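PDB 4B7H: catalase from Corynebacterium glutamicum, which breaks down hydrogen peroxide to water and oxygen at a haem group, binds NADPH, and is inhibited by nitric oxide. Local coordinates for residues K3-Q8 with V100-V105; A127-T132 with I326-G331; Y131-N136 with R371-V376; D207-H212 with K227-T232. All blocks are in the same frame, centred on the assembly; numbering follows the deposited sequence.

Contact 1 of 4, residues K3-Q8 with V100-V105; sequences KSAADQ and VTPLAV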
# COMPACT_ATOMS: atom_id res chain seq x y z
N LYS A 3 28.38 11.12 25.42
CA LYS A 3 27.02 10.65 25.68
C LYS A 3 26.02 11.69 25.22
O LYS A 3 26.33 12.87 25.12
CB LYS A 3 26.81 10.44 27.18
CG LYS A 3 27.88 9.60 27.87
CD LYS A 3 28.38 10.30 29.13
CE LYS A 3 29.77 10.87 28.93
NZ LYS A 3 29.84 11.83 27.80
N SER A 4 24.80 11.24 24.96
CA SER A 4 23.71 12.15 24.63
C SER A 4 22.46 11.70 25.35
O SER A 4 22.23 10.50 25.50
CB SER A 4 23.43 12.14 23.13
OG SER A 4 22.28 12.91 22.85
N ALA A 5 21.64 12.66 25.78
CA ALA A 5 20.34 12.32 26.36
C ALA A 5 19.46 11.60 25.34
O ALA A 5 18.49 10.94 25.71
CB ALA A 5 19.64 13.57 26.87
N ALA A 6 19.81 11.71 24.06
CA ALA A 6 19.05 11.06 23.01
C ALA A 6 19.47 9.60 22.75
O ALA A 6 18.86 8.93 21.91
CB ALA A 6 19.13 11.86 21.71
N ASP A 7 20.49 9.12 23.46
CA ASP A 7 20.99 7.76 23.26
C ASP A 7 19.91 6.69 23.41
O ASP A 7 19.84 5.75 22.60
CB ASP A 7 22.16 7.46 24.21
CG ASP A 7 23.44 8.19 23.82
OD1 ASP A 7 23.51 8.68 22.67
OD2 ASP A 7 24.37 8.26 24.65
N GLN A 8 19.07 6.83 24.43
CA GLN A 8 17.91 5.96 24.65
C GLN A 8 17.10 5.81 23.37
O GLN A 8 16.81 4.70 22.93
CB GLN A 8 17.03 6.54 25.77
CG GLN A 8 16.71 8.04 25.62
CD GLN A 8 15.87 8.59 26.76
OE1 GLN A 8 16.17 9.65 27.31
NE2 GLN A 8 14.80 7.89 27.11
N VAL A 100 15.81 19.15 31.05
CA VAL A 100 16.65 18.72 29.94
C VAL A 100 15.87 17.65 29.19
O VAL A 100 15.44 16.65 29.78
CB VAL A 100 18.00 18.15 30.42
CG1 VAL A 100 18.84 17.69 29.24
CG2 VAL A 100 18.75 19.19 31.22
N THR A 101 15.67 17.86 27.89
CA THR A 101 14.80 16.99 27.10
C THR A 101 15.50 16.50 25.83
O THR A 101 16.10 17.30 25.12
CB THR A 101 13.52 17.75 26.69
OG1 THR A 101 12.89 18.29 27.87
CG2 THR A 101 12.53 16.84 25.96
N PRO A 102 15.44 15.18 25.55
CA PRO A 102 16.03 14.71 24.29
C PRO A 102 15.28 15.27 23.08
O PRO A 102 14.06 15.51 23.15
CB PRO A 102 15.84 13.19 24.35
CG PRO A 102 15.51 12.87 25.78
CD PRO A 102 14.81 14.09 26.31
N LEU A 103 15.99 15.46 21.97
CA LEU A 103 15.36 15.96 20.76
C LEU A 103 15.84 15.26 19.50
O LEU A 103 16.93 14.66 19.47
CB LEU A 103 15.57 17.48 20.63
CG LEU A 103 16.96 17.98 20.22
CD1 LEU A 103 17.20 17.95 18.71
CD2 LEU A 103 17.16 19.39 20.75
N ALA A 104 15.02 15.36 18.46
CA ALA A 104 15.41 15.04 17.10
C ALA A 104 15.22 16.30 16.27
O ALA A 104 14.40 17.16 16.62
CB ALA A 104 14.55 13.93 16.53
N VAL A 105 15.96 16.42 15.17
CA VAL A 105 15.75 17.51 14.22
C VAL A 105 15.91 16.99 12.81
O VAL A 105 16.73 16.11 12.56
CB VAL A 105 16.72 18.70 14.49
CG1 VAL A 105 18.17 18.33 14.15
CG2 VAL A 105 16.30 19.93 13.71
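Pro102 offers the CB-CG side of its ring to the turn Ser4-Asp7 and the start of the helix behind it, where Ala5, Ala6 and Gln8 meet it in three different ways. The carbonyl oxygen of Ala5 flanks the ring, Ala5 O lying 3.6 Å from Pro102 CG with the C=O bond directed past it, while the Ala5 methyl also faces it, CB to Pro102 CG 4.3 Å. Ala6 comes alongside, its CA 4.1 Å from Pro102 CB, and its methyl borders on the carbonyl of Leu103. Gln8 has CG between the backbone N and the carbonyl carbon (chi1 48°), and the chain, extended from there, crosses the proline at about a right angle.

The type I turn is held by a capping box: Ser4 N gives a nearly straight bond to Asp7 OD2 (3.0 Å, 168°), approaching 56° out of the carboxylate plane, and Ser4 OG accepts from Ala6 N (3.0 Å).

Helix 7-11 starts against the Pro102 side of strand 100-108, whose sheet neighbours are strands 73-82 and 125-132. Ala6 also touches Phe77 of the former, Leu103 reaches Phe310 and Leu312 of strand 305-314, and Asp7 OD1 makes a salt bridge with Arg314.

Contact 2 of 4, residues A127-T132 with I326-G331; sequences ALRFYT and IALDPG. Unlike the reference sequence in segment 326-331: Ile326 (reference Leu). With HEM (protoporphyrin IX containing Fe), chain E.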
# COMPACT_ATOMS: atom_id res chain seq x y z
N ALA A 127 12.85 21.38 11.57
CA ALA A 127 11.78 20.64 12.23
C ALA A 127 12.28 19.87 13.45
O ALA A 127 13.06 18.92 13.32
CB ALA A 127 11.12 19.69 11.24
N LEU A 128 11.78 20.26 14.62
CA LEU A 128 12.24 19.72 15.89
C LEU A 128 11.21 18.81 16.53
O LEU A 128 10.02 19.09 16.47
CB LEU A 128 12.50 20.87 16.86
CG LEU A 128 13.67 21.77 16.49
CD1 LEU A 128 13.45 23.16 17.05
CD2 LEU A 128 14.97 21.17 17.01
N ARG A 129 11.68 17.72 17.14
CA ARG A 129 10.87 16.92 18.06
C ARG A 129 11.51 16.95 19.43
O ARG A 129 12.71 16.70 19.56
CB ARG A 129 10.80 15.45 17.63
CG ARG A 129 10.32 14.53 18.77
CD ARG A 129 9.82 13.20 18.22
NE ARG A 129 8.71 13.47 17.31
CZ ARG A 129 8.33 12.67 16.32
NH1 ARG A 129 8.96 11.51 16.11
NH2 ARG A 129 7.32 13.03 15.53
N PHE A 130 10.71 17.25 20.45
CA PHE A 130 11.15 17.13 21.83
C PHE A 130 10.45 15.93 22.46
O PHE A 130 9.21 15.87 22.48
CB PHE A 130 10.86 18.42 22.59
CG PHE A 130 11.47 19.64 21.96
CD1 PHE A 130 12.84 19.85 22.02
CD2 PHE A 130 10.69 20.56 21.26
CE1 PHE A 130 13.42 20.95 21.42
CE2 PHE A 130 11.27 21.68 20.65
CZ PHE A 130 12.64 21.87 20.73
N TYR A 131 11.24 14.97 22.94
CA TYR A 131 10.68 13.77 23.55
C TYR A 131 10.37 14.08 25.02
O TYR A 131 11.16 13.74 25.91
CB TYR A 131 11.64 12.58 23.43
CG TYR A 131 11.90 12.12 21.99
CD1 TYR A 131 12.89 12.73 21.20
CD2 TYR A 131 11.18 11.07 21.44
CE1 TYR A 131 13.13 12.31 19.90
CE2 TYR A 131 11.41 10.64 20.13
CZ TYR A 131 12.40 11.25 19.37
OH TYR A 131 12.64 10.85 18.08
N THR A 132 9.24 14.73 25.27
CA THR A 132 8.91 15.21 26.61
C THR A 132 8.22 14.15 27.46
O THR A 132 7.74 13.13 26.95
CB THR A 132 8.04 16.51 26.60
OG1 THR A 132 6.64 16.18 26.70
CG2 THR A 132 8.29 17.36 25.36
N ILE A 326 11.18 9.39 10.21
CA ILE A 326 10.63 10.25 11.25
C ILE A 326 9.37 10.92 10.71
O ILE A 326 9.27 11.19 9.51
CB ILE A 326 11.67 11.27 11.82
CG1 ILE A 326 11.26 11.70 13.23
CG2 ILE A 326 11.85 12.48 10.90
CD1 ILE A 326 12.34 12.48 13.97
N ALA A 327 8.40 11.12 11.59
CA ALA A 327 7.11 11.67 11.19
C ALA A 327 6.88 12.93 12.01
O ALA A 327 6.20 12.91 13.04
CB ALA A 327 6.00 10.65 11.44
N LEU A 328 7.48 14.03 11.57
CA LEU A 328 7.40 15.28 12.32
C LEU A 328 6.07 15.95 11.99
O LEU A 328 5.65 15.97 10.83
CB LEU A 328 8.59 16.17 11.99
CG LEU A 328 9.91 15.58 12.54
CD1 LEU A 328 11.14 16.10 11.80
CD2 LEU A 328 10.05 15.86 14.04
N ASP A 329 5.39 16.48 13.00
CA ASP A 329 3.98 16.85 12.85
C ASP A 329 3.63 17.98 13.81
O ASP A 329 3.74 17.82 15.02
CB ASP A 329 3.16 15.58 13.14
CG ASP A 329 1.66 15.81 13.14
OD1 ASP A 329 1.18 16.92 12.81
OD2 ASP A 329 0.93 14.84 13.47
N PRO A 330 3.19 19.15 13.28
CA PRO A 330 2.88 20.28 14.17
C PRO A 330 1.69 19.98 15.08
O PRO A 330 1.50 20.65 16.09
CB PRO A 330 2.56 21.43 13.20
CG PRO A 330 2.18 20.76 11.93
CD PRO A 330 2.99 19.49 11.86
N GLY A 331 0.91 18.96 14.74
CA GLY A 331 -0.19 18.53 15.59
C GLY A 331 0.27 17.79 16.84
O GLY A 331 -0.54 17.52 17.74
CHA HEM E . 6.60 18.95 5.34
CHB HEM E . 1.96 20.20 4.74
CHC HEM E . 3.19 24.83 5.48
CHD HEM E . 7.28 23.28 7.49
C1A HEM E . 5.25 18.88 5.10
C2A HEM E . 4.49 17.68 4.84
C3A HEM E . 3.21 18.04 4.69
C4A HEM E . 3.12 19.47 4.84
CMA HEM E . 1.99 17.14 4.42
CAA HEM E . 5.09 16.25 4.78
CBA HEM E . 5.12 15.66 6.18
CGA HEM E . 5.50 14.20 6.19
O1A HEM E . 6.23 13.81 7.14
O2A HEM E . 5.10 13.43 5.28
C1B HEM E . 1.88 21.57 4.86
C2B HEM E . 0.69 22.37 4.66
C3B HEM E . 1.05 23.66 4.84
C4B HEM E . 2.45 23.69 5.18
CMB HEM E . -0.69 21.79 4.28
CAB HEM E . 0.20 24.95 4.78
CBB HEM E . -1.11 24.95 5.04
C1C HEM E . 4.33 24.80 6.25
C2C HEM E . 4.84 25.85 7.12
C3C HEM E . 5.98 25.40 7.68
C4C HEM E . 6.20 24.06 7.18
CMC HEM E . 4.17 27.23 7.33
CAC HEM E . 6.92 26.06 8.71
CBC HEM E . 6.48 26.96 9.62
C1D HEM E . 7.49 22.01 7.03
C2D HEM E . 8.69 21.28 7.30
C3D HEM E . 8.50 19.94 6.64
C4D HEM E . 7.19 19.97 6.04
CMD HEM E . 9.91 21.76 8.08
CAD HEM E . 9.50 18.79 6.67
CBD HEM E . 9.42 18.12 8.04
CGD HEM E . 10.50 17.07 8.04
O1D HEM E . 10.18 15.86 8.09
O2D HEM E . 11.69 17.46 7.96
NA HEM E . 4.39 19.97 5.10
NB HEM E . 2.93 22.40 5.17
NC HEM E . 5.19 23.72 6.32
ND HEM E . 6.63 21.22 6.28
FE HEM E . 4.81 21.84 5.68
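Arg129 NH1 is gripped by two acceptors of a nearby loop, Asn370 OD1 and, weakly, Val369 O, and it lies 3.7 Å from Ile326 CG1 across the contact. The arginine and isoleucine side chains reach toward each other tip to tip. The other terminal nitrogen, Arg129 NH2, meets Ala327 O at 2.7 Å, near the guanidinium plane, but the bond is bent (129°) and therefore weak.

Leu328 sits over one face of the same guanidinium, with CD2 4.0 Å above the plane and offset toward the rim. Its CG is anti to the carbonyl carbon (chi1 -68°), and the two methyls beyond it divide their work. Leu328 CD2 packs on Arg129 CB at 3.7 Å, whereas Leu328 CD1 packs on Ala127 CB at 3.6 Å. That second pair lines the haem pocket: Leu328 CD1 is 3.8 Å from propionate oxygen O1D of the haem, and Ala127 CB is 3.9 Å from its CBD. Further on, the loop folds into an Asx turn, Asp329 OD1 taking Gly331 N at 2.8 Å.

The buried cation has its main partner in Asp138, which forms a salt bridge with Arg129 NE through OD1 and accepts Asp329 N through OD2. One carboxylate thus ties strand to loop and probably balances the arginine charge inside the protein.

Contact 3 of 4, residues Y131-N136 with R371-V376; sequences YTEEGN and RPINEV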
# COMPACT_ATOMS: atom_id res chain seq x y z
N TYR A 131 11.24 14.97 22.94
CA TYR A 131 10.68 13.77 23.55
C TYR A 131 10.37 14.08 25.02
O TYR A 131 11.16 13.74 25.91
CB TYR A 131 11.64 12.58 23.43
CG TYR A 131 11.90 12.12 21.99
CD1 TYR A 131 12.89 12.73 21.20
CD2 TYR A 131 11.18 11.07 21.44
CE1 TYR A 131 13.13 12.31 19.90
CE2 TYR A 131 11.41 10.64 20.13
CZ TYR A 131 12.40 11.25 19.37
OH TYR A 131 12.64 10.85 18.08
N THR A 132 9.24 14.73 25.27
CA THR A 132 8.91 15.21 26.61
C THR A 132 8.22 14.15 27.46
O THR A 132 7.74 13.13 26.95
CB THR A 132 8.04 16.51 26.60
OG1 THR A 132 6.64 16.18 26.70
CG2 THR A 132 8.29 17.36 25.36
N GLU A 133 8.15 14.41 28.76
CA GLU A 133 7.52 13.50 29.71
C GLU A 133 6.00 13.48 29.55
O GLU A 133 5.34 12.60 30.09
CB GLU A 133 7.90 13.87 31.15
CG GLU A 133 9.39 13.73 31.45
CD GLU A 133 9.76 14.14 32.87
OE1 GLU A 133 8.85 14.20 33.73
OE2 GLU A 133 10.95 14.42 33.11
N GLU A 134 5.46 14.45 28.82
CA GLU A 134 4.02 14.49 28.55
C GLU A 134 3.73 14.28 27.06
O GLU A 134 2.67 14.67 26.56
CB GLU A 134 3.39 15.79 29.09
CG GLU A 134 3.52 15.85 30.62
CD GLU A 134 2.91 17.07 31.30
OE1 GLU A 134 2.51 18.04 30.62
OE2 GLU A 134 2.85 17.06 32.55
N GLY A 135 4.67 13.64 26.38
CA GLY A 135 4.50 13.29 24.97
C GLY A 135 5.49 13.98 24.05
O GLY A 135 6.25 14.86 24.48
N ASN A 136 5.51 13.57 22.79
CA ASN A 136 6.37 14.22 21.80
C ASN A 136 5.77 15.57 21.41
O ASN A 136 4.63 15.64 20.97
CB ASN A 136 6.54 13.36 20.54
CG ASN A 136 7.29 12.06 20.82
OD1 ASN A 136 8.00 11.96 21.83
ND2 ASN A 136 7.14 11.07 19.93
N ARG A 371 7.96 6.84 18.59
CA ARG A 371 7.36 6.55 19.89
C ARG A 371 7.81 7.56 20.94
O ARG A 371 8.98 7.92 21.00
CB ARG A 371 7.79 5.18 20.39
CG ARG A 371 7.36 4.04 19.53
CD ARG A 371 7.31 2.76 20.34
NE ARG A 371 8.59 2.34 20.91
CZ ARG A 371 9.46 1.55 20.28
NH1 ARG A 371 9.20 1.12 19.05
NH2 ARG A 371 10.60 1.21 20.88
N PRO A 372 6.88 8.00 21.80
CA PRO A 372 7.29 8.89 22.89
C PRO A 372 8.05 8.13 23.98
O PRO A 372 8.22 6.90 23.90
CB PRO A 372 5.96 9.43 23.42
CG PRO A 372 4.96 8.37 23.10
CD PRO A 372 5.42 7.77 21.79
N ILE A 373 8.54 8.84 24.99
CA ILE A 373 9.24 8.16 26.07
C ILE A 373 8.27 7.54 27.08
O ILE A 373 8.61 6.57 27.74
CB ILE A 373 10.31 9.02 26.74
CG1 ILE A 373 9.69 10.27 27.36
CG2 ILE A 373 11.40 9.37 25.74
CD1 ILE A 373 10.65 11.04 28.26
N ASN A 374 7.07 8.11 27.17
CA ASN A 374 6.01 7.56 28.02
C ASN A 374 5.14 6.54 27.29
O ASN A 374 5.11 6.51 26.05
CB ASN A 374 5.15 8.69 28.64
CG ASN A 374 4.50 9.61 27.58
OD1 ASN A 374 5.13 10.00 26.59
ND2 ASN A 374 3.23 9.97 27.80
N GLU A 375 4.44 5.69 28.03
CA GLU A 375 3.59 4.68 27.40
C GLU A 375 2.36 5.32 26.78
O GLU A 375 1.74 6.21 27.35
CB GLU A 375 3.16 3.61 28.41
CG GLU A 375 4.30 2.73 28.90
CD GLU A 375 4.67 1.61 27.93
OE1 GLU A 375 3.98 1.44 26.90
OE2 GLU A 375 5.65 0.89 28.21
N VAL A 376 2.01 4.85 25.59
CA VAL A 376 0.80 5.30 24.92
C VAL A 376 -0.37 4.43 25.37
O VAL A 376 -0.30 3.20 25.29
CB VAL A 376 0.97 5.21 23.39
CG1 VAL A 376 -0.37 5.36 22.67
CG2 VAL A 376 1.99 6.24 22.91
O HOH W 1 8.21 11.68 24.58
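The hairpin turn joining strands 125-132 and 135-142 is covered by Pro372, Ile373 and Asn374 of an irregular loop, and a water is shared between the two. Water 1 donates to Thr132 O (2.8 Å) and to Asn136 OD1 (2.8 Å) and accepts from Ile373 N (2.9 Å), so three polar groups from both segments are satisfied at a single point. Asn136 crosses Pro372 at about a right angle, its OD1 lying 3.3 Å from Pro372 CA.

Ile373 covers the largest area of its segment, mostly by setting its CG1-CD1 arm against carbonyl oxygens. With CG1 between the backbone N and the carbonyl carbon (chi1 60°), this branch comes to 3.5 Å from Thr132 O, while Ile373 CG2 packs on Tyr131 CB. Arg371 O lies in the plane of the Tyr131 ring at its edge, and the phenol OH bonds to Val369 O.

The hairpin is the two-residue kind, closed by a type I turn from Thr132 to Gly135. Besides the backbone bond from Gly135 N to Thr132 O, Thr132 OG1 works twice: it donates to Gly135 O (2.6 Å), in the carbonyl plane on a lone pair, and accepts from Glu134 N (3.0 Å), which makes an ST turn. At the Gly135 backbone angles (phi 116°, psi 172°) a CB would jam against Glu134 O, which calls for glycine.

Asn374 stands over the turn with OD1 3.7 Å from Gly135 N. That buried oxygen has no partner in the model, whereas Asn374 ND2 donates to Gly27 O of the second subunit, against whose Asn26 Pro372 also packs.

Contact 4 of 4, residues D207-H212 with K227-T232; sequences DGFGSH and KYHFKT. With HEM (protoporphyrin IX containing Fe), chain E.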
# COMPACT_ATOMS: atom_id res chain seq x y z
N ASP A 207 19.02 30.60 11.33
CA ASP A 207 18.04 30.55 12.41
C ASP A 207 16.93 29.58 12.06
O ASP A 207 16.73 29.23 10.88
CB ASP A 207 17.37 31.91 12.62
CG ASP A 207 18.28 32.95 13.26
OD1 ASP A 207 19.26 32.58 13.94
OD2 ASP A 207 17.95 34.15 13.10
N GLY A 208 16.16 29.19 13.07
CA GLY A 208 14.90 28.51 12.86
C GLY A 208 13.78 29.32 13.48
O GLY A 208 14.02 30.16 14.36
N PHE A 209 12.55 29.08 13.04
CA PHE A 209 11.38 29.79 13.56
C PHE A 209 10.19 28.87 13.55
O PHE A 209 10.08 28.02 12.66
CB PHE A 209 11.03 30.98 12.66
CG PHE A 209 12.15 31.95 12.44
CD1 PHE A 209 13.06 31.73 11.41
CD2 PHE A 209 12.30 33.09 13.22
CE1 PHE A 209 14.10 32.62 11.17
CE2 PHE A 209 13.34 33.98 12.99
CZ PHE A 209 14.25 33.75 11.96
N GLY A 210 9.28 29.02 14.51
CA GLY A 210 8.01 28.32 14.43
C GLY A 210 7.11 28.94 13.36
O GLY A 210 6.18 28.30 12.87
N SER A 211 7.41 30.20 13.03
CA SER A 211 6.69 31.02 12.05
C SER A 211 5.28 31.42 12.51
O SER A 211 5.00 32.62 12.66
CB SER A 211 6.66 30.40 10.65
OG SER A 211 7.93 29.94 10.23
N HIS A 212 4.41 30.44 12.73
CA HIS A 212 3.05 30.73 13.20
C HIS A 212 3.02 31.28 14.60
O HIS A 212 3.89 31.00 15.42
CB HIS A 212 2.18 29.46 13.28
CG HIS A 212 2.16 28.63 12.04
ND1 HIS A 212 1.43 28.96 10.93
CD2 HIS A 212 2.76 27.44 11.76
CE1 HIS A 212 1.58 28.03 10.00
NE2 HIS A 212 2.38 27.09 10.48
N LYS A 227 5.50 33.39 19.59
CA LYS A 227 6.24 32.95 18.41
C LYS A 227 7.62 32.46 18.83
O LYS A 227 8.30 33.09 19.64
CB LYS A 227 6.38 34.07 17.37
CG LYS A 227 5.09 34.41 16.63
CD LYS A 227 5.35 35.42 15.51
CE LYS A 227 4.06 35.81 14.79
NZ LYS A 227 3.46 34.71 13.95
N TYR A 228 8.03 31.33 18.27
CA TYR A 228 9.33 30.74 18.57
C TYR A 228 10.42 31.22 17.63
O TYR A 228 10.22 31.26 16.41
CB TYR A 228 9.25 29.23 18.43
CG TYR A 228 8.39 28.52 19.44
CD1 TYR A 228 8.86 28.30 20.74
CD2 TYR A 228 7.14 28.02 19.09
CE1 TYR A 228 8.09 27.63 21.66
CE2 TYR A 228 6.36 27.34 20.01
CZ TYR A 228 6.84 27.14 21.30
OH TYR A 228 6.08 26.46 22.21
N HIS A 229 11.57 31.52 18.20
CA HIS A 229 12.77 31.89 17.47
C HIS A 229 13.94 31.07 17.96
O HIS A 229 14.20 31.02 19.13
CB HIS A 229 13.07 33.42 17.67
CG HIS A 229 12.02 34.35 17.10
ND1 HIS A 229 12.26 35.15 16.09
CD2 HIS A 229 10.76 34.58 17.51
CE1 HIS A 229 11.18 35.83 15.85
NE2 HIS A 229 10.26 35.49 16.73
N PHE A 230 14.62 30.41 17.04
CA PHE A 230 15.78 29.60 17.37
C PHE A 230 17.00 30.28 16.76
O PHE A 230 17.19 30.26 15.53
CB PHE A 230 15.60 28.17 16.84
CG PHE A 230 14.29 27.54 17.26
CD1 PHE A 230 14.01 27.32 18.60
CD2 PHE A 230 13.33 27.20 16.32
CE1 PHE A 230 12.80 26.75 18.99
CE2 PHE A 230 12.12 26.63 16.70
CZ PHE A 230 11.86 26.41 18.04
N LYS A 231 17.79 30.94 17.60
CA LYS A 231 18.83 31.85 17.12
C LYS A 231 20.18 31.13 17.07
O LYS A 231 20.71 30.71 18.10
CB LYS A 231 18.90 33.12 17.98
CG LYS A 231 17.56 33.85 18.13
CD LYS A 231 17.01 34.36 16.81
CE LYS A 231 17.87 35.47 16.23
NZ LYS A 231 17.25 36.07 15.00
N THR A 232 20.72 30.99 15.86
CA THR A 232 21.92 30.18 15.69
C THR A 232 23.15 30.79 16.37
O THR A 232 23.45 31.96 16.19
CB THR A 232 22.24 29.94 14.20
OG1 THR A 232 23.53 29.33 14.12
CG2 THR A 232 22.23 31.24 13.41
CHA HEM E . 6.60 18.95 5.34
CHB HEM E . 1.96 20.20 4.74
CHC HEM E . 3.19 24.83 5.48
CHD HEM E . 7.28 23.28 7.49
C1A HEM E . 5.25 18.88 5.10
C2A HEM E . 4.49 17.68 4.84
C3A HEM E . 3.21 18.04 4.69
C4A HEM E . 3.12 19.47 4.84
CMA HEM E . 1.99 17.14 4.42
CAA HEM E . 5.09 16.25 4.78
CBA HEM E . 5.12 15.66 6.18
CGA HEM E . 5.50 14.20 6.19
O1A HEM E . 6.23 13.81 7.14
O2A HEM E . 5.10 13.43 5.28
C1B HEM E . 1.88 21.57 4.86
C2B HEM E . 0.69 22.37 4.66
C3B HEM E . 1.05 23.66 4.84
C4B HEM E . 2.45 23.69 5.18
CMB HEM E . -0.69 21.79 4.28
CAB HEM E . 0.20 24.95 4.78
CBB HEM E . -1.11 24.95 5.04
C1C HEM E . 4.33 24.80 6.25
C2C HEM E . 4.84 25.85 7.12
C3C HEM E . 5.98 25.40 7.68
C4C HEM E . 6.20 24.06 7.18
CMC HEM E . 4.17 27.23 7.33
CAC HEM E . 6.92 26.06 8.71
CBC HEM E . 6.48 26.96 9.62
C1D HEM E . 7.49 22.01 7.03
C2D HEM E . 8.69 21.28 7.30
C3D HEM E . 8.50 19.94 6.64
C4D HEM E . 7.19 19.97 6.04
CMD HEM E . 9.91 21.76 8.08
CAD HEM E . 9.50 18.79 6.67
CBD HEM E . 9.42 18.12 8.04
CGD HEM E . 10.50 17.07 8.04
O1D HEM E . 10.18 15.86 8.09
O2D HEM E . 11.69 17.46 7.96
NA HEM E . 4.39 19.97 5.10
NB HEM E . 2.93 22.40 5.17
NC HEM E . 5.19 23.72 6.32
ND HEM E . 6.63 21.22 6.28
FE HEM E . 4.81 21.84 5.68
O HOH W 2 8.32 32.36 14.70
O HOH W 3 6.51 30.62 16.02
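The rings of Phe209 and His229 meet obliquely, with centroids 5.3 Å apart and planes at 78°. His229 ND1 and CE1 lie at the edge of the phenyl, near its plane, ND1 3.5 Å from Phe209 CE2. Water 2 sits over one face of the imidazole, offset toward its rim, and Lys227 O lies in plane at its edge. The Phe230 ring is set obliquely against the backbone of the partner segment, touching Gly208 C through CD2.

These rings flank an antiparallel pairing of strands 208-209 and 223-232 in the curled antiparallel sheet of the catalase fold. Phe209 and His229 form a non-hydrogen-bonded pair on one face, and Phe230 points to the other. Gly208 and Phe230 are the hydrogen-bonded pair: Phe230 N to Gly208 O measures 2.8 Å and Gly208 N to Phe230 O 2.9 Å. Gly210 N adds a bond to Tyr228 O (3.1 Å). Water 2 joins Tyr228 O to Ser211 N (the latter bond weak), and water 3 joins Tyr228 N to His212 O.

Two ligands border this region. His229, on the Phe209 face, touches NADPH and holds Gln276 through NE2. Gly210-His212, beyond the paired strands, touch the haem; Ser211 OG, hydrogen-bonded to Thr144 O, is 3.4 Å from vinyl carbon CBC.

At one end Lys227 NZ donates to Ser211 O. At the other, Asp207 OD1 accepts Thr232 N nearly along its C-O axis, and Lys231 NZ meets Asp207 OD2 at 2.8 Å in a salt bridge, from 42° out of the carboxylate plane.

In the fold
Contacts 1, 2 and 3 adjoin on neighbouring strands: contact 1 joins contact 2 through a probable bond from Arg129 N to Ala104 O (2.8 Å) and meets both contacts 2 and 3 through Tyr131 N, 2.9 Å from Pro102 O. Contacts 2 and 3 share Tyr131 and Thr132, their centres about 11 Å apart. Contact 4 belongs to the same sheet, about 15 Å from contact 2 between centres, and touches it where Leu128 CD1 meets Phe230 CE2 at 3.7 Å. Only contacts 2 and 4 touch the haem, the former by a propionate, the latter by a vinyl and a methyl. Contact 4 alone reaches NADPH, through His229, while contact 3 faces the second subunit.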